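PDB 2WLR: putative thiosulfate sulfurtransferase YNJE from Escherichia coli, which catalyses sulfur transfer from thiosulfate to cyanide, giving thiocyanate and sulfite, as a monomeric periplasmic enzyme built from rhodanese domains. Local coordinates for residues E331-P336 against D344-M349. Sequence-based numbering, arbitrary orientation.
Sequences EDFHNP and DDITAM
F333 meets the helix through two different sides of its ring, a compact example of how an aromatic residue can serve one neighbour with its face and another with its edge. One face is taken by the methyl of M349, present as selenomethionine: its CE lies 3.6 Å from the ring centroid, 21° off the normal, in a CH-pi contact displaced toward the CE1 rim. The selenium stands farther back along nearly the same direction, so the methyl rather than SE does the touching in this Met-aromatic pair. An extended chain beyond CG (chi2 -174°, chi3 172°) carries that methyl from the helix to the ring. I346, one helical turn earlier, comes to the edge instead, near the ring plane; its CD1 is 4.0 Å from CD1 of F333, the two side chains crossing at about a right angle. The M349 methyl also sits against the backbone of D332, with CE 3.2 Å from D332 O, a carbonyl hydrogen-bonded to R341. Were the ring cut back to an alanine, the M349 methyl would probably lose its aromatic face and a gap would be likely to open beside I346. T374 and Y377 of helix 369-380 also touch the ring. The Met-aromatic contact thus helps join the 3-10 turn 331-333 to helix 343-351 within the third rhodanese domain, with F333 about 7 Å, side chain to side chain, from R370, a probable substrate-binding residue.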
loop_
_atom_site.group_PDB
_atom_site.type_symbol
_atom_site.label_atom_id
_atom_site.label_comp_id
_atom_site.label_asym_id
_atom_site.label_seq_id
_atom_site.Cartn_x
_atom_site.Cartn_y
_atom_site.Cartn_z
ATOM N N GLU A 331 6.632 -8.011 -3.013
ATOM C CA GLU A 331 6.149 -8.090 -4.388
ATOM C C GLU A 331 4.671 -8.420 -4.579
ATOM O O GLU A 331 4.059 -7.947 -5.555
ATOM C CB GLU A 331 6.957 -9.114 -5.217
ATOM C CG GLU A 331 8.422 -8.811 -5.391
ATOM C CD GLU A 331 9.277 -9.519 -4.362
ATOM O OE1 GLU A 331 8.792 -9.777 -3.227
ATOM O OE2 GLU A 331 10.461 -9.806 -4.682
ATOM N N ASP A 332 4.082 -9.188 -3.666
ATOM C CA ASP A 332 2.685 -9.590 -3.806
ATOM C C ASP A 332 1.739 -8.435 -3.670
ATOM O O ASP A 332 0.577 -8.577 -3.955
ATOM C CB ASP A 332 2.294 -10.681 -2.793
ATOM C CG ASP A 332 3.111 -11.954 -2.930
ATOM O OD1 ASP A 332 3.536 -12.237 -4.062
ATOM O OD2 ASP A 332 3.313 -12.688 -1.918
ATOM N N PHE A 333 2.230 -7.308 -3.171
ATOM C CA PHE A 333 1.388 -6.142 -2.992
ATOM C C PHE A 333 1.658 -5.028 -3.989
ATOM O O PHE A 333 0.991 -3.980 -3.897
ATOM C CB PHE A 333 1.572 -5.656 -1.572
ATOM C CG PHE A 333 0.924 -6.558 -0.577
ATOM C CD1 PHE A 333 -0.426 -6.412 -0.274
ATOM C CD2 PHE A 333 1.652 -7.553 0.041
ATOM C CE1 PHE A 333 -1.035 -7.284 0.631
ATOM C CE2 PHE A 333 1.023 -8.412 0.962
ATOM C CZ PHE A 333 -0.307 -8.250 1.237
ATOM N N HIS A 334 2.601 -5.238 -4.925
ATOM C CA HIS A 334 3.095 -4.133 -5.763
ATOM C C HIS A 334 2.855 -4.403 -7.230
ATOM O O HIS A 334 2.925 -5.543 -7.680
ATOM C CB HIS A 334 4.589 -3.938 -5.609
ATOM C CG HIS A 334 5.039 -3.561 -4.235
ATOM N ND1 HIS A 334 6.337 -3.726 -3.823
ATOM C CD2 HIS A 334 4.370 -3.027 -3.193
ATOM C CE1 HIS A 334 6.444 -3.337 -2.561
ATOM N NE2 HIS A 334 5.268 -2.886 -2.160
ATOM N N ASN A 335 2.497 -3.341 -7.954
ATOM C CA ASN A 335 2.525 -3.285 -9.406
ATOM C C ASN A 335 3.963 -3.253 -9.913
ATOM O O ASN A 335 4.902 -3.096 -9.126
ATOM C CB ASN A 335 1.767 -2.029 -9.890
ATOM C CG ASN A 335 0.288 -2.066 -9.593
ATOM O OD1 ASN A 335 -0.287 -1.074 -9.135
ATOM N ND2 ASN A 335 -0.325 -3.186 -9.810
ATOM N N PRO A 336 4.148 -3.312 -11.244
ATOM C CA PRO A 336 5.509 -3.311 -11.761
ATOM C C PRO A 336 6.279 -2.029 -11.496
ATOM O O PRO A 336 7.495 -2.038 -11.591
ATOM C CB PRO A 336 5.296 -3.510 -13.253
ATOM C CG PRO A 336 4.080 -4.372 -13.328
ATOM C CD PRO A 336 3.189 -3.766 -12.266
ATOM N N ASP A 344 -9.079 -4.805 -5.546
ATOM C CA ASP A 344 -9.808 -6.036 -5.856
ATOM C C ASP A 344 -8.852 -7.219 -5.763
ATOM O O ASP A 344 -9.214 -8.289 -5.308
ATOM C CB ASP A 344 -10.414 -5.959 -7.272
ATOM C CG ASP A 344 -11.697 -5.151 -7.339
ATOM O OD1 ASP A 344 -12.265 -4.757 -6.299
ATOM O OD2 ASP A 344 -12.151 -4.913 -8.479
ATOM N N ASP A 345 -7.633 -7.052 -6.257
ATOM C CA ASP A 345 -6.682 -8.141 -6.269
ATOM C C ASP A 345 -6.199 -8.485 -4.850
ATOM O O ASP A 345 -6.122 -9.643 -4.486
ATOM C CB ASP A 345 -5.519 -7.804 -7.182
ATOM C CG ASP A 345 -5.953 -7.608 -8.634
ATOM O OD1 ASP A 345 -7.111 -7.955 -8.979
ATOM O OD2 ASP A 345 -5.128 -7.086 -9.416
ATOM N N ILE A 346 -5.908 -7.478 -4.040
ATOM C CA ILE A 346 -5.546 -7.706 -2.648
ATOM C C ILE A 346 -6.701 -8.386 -1.914
ATOM O O ILE A 346 -6.482 -9.357 -1.167
ATOM C CB ILE A 346 -5.105 -6.379 -1.958
ATOM C CG1 ILE A 346 -3.829 -5.877 -2.628
ATOM C CG2 ILE A 346 -4.871 -6.582 -0.485
ATOM C CD1 ILE A 346 -3.337 -4.467 -2.257
ATOM N N THR A 347 -7.912 -7.877 -2.111
ATOM C CA THR A 347 -9.080 -8.489 -1.521
ATOM C C THR A 347 -9.193 -9.970 -1.871
ATOM O O THR A 347 -9.445 -10.783 -1.001
ATOM C CB THR A 347 -10.351 -7.736 -1.886
ATOM O OG1 THR A 347 -10.194 -6.363 -1.500
ATOM C CG2 THR A 347 -11.567 -8.347 -1.201
ATOM N N ALA A 348 -8.951 -10.312 -3.122
ATOM C CA ALA A 348 -9.074 -11.721 -3.554
ATOM C C ALA A 348 -8.009 -12.598 -2.934
ATOM O O ALA A 348 -8.274 -13.753 -2.536
ATOM C CB ALA A 348 -8.995 -11.795 -5.046
HETATM N N MSE A 349 -6.797 -12.104 -2.831
HETATM C CA MSE A 349 -5.764 -12.948 -2.281
HETATM C C MSE A 349 -5.995 -13.179 -0.790
HETATM O O MSE A 349 -5.746 -14.284 -0.295
HETATM C CB MSE A 349 -4.348 -12.512 -2.652
HETATM C CG MSE A 349 -3.758 -11.422 -1.941
HETATM SE SE MSE A 349 -2.013 -11.047 -2.868
HETATM C CE MSE A 349 -1.685 -9.450 -1.852
#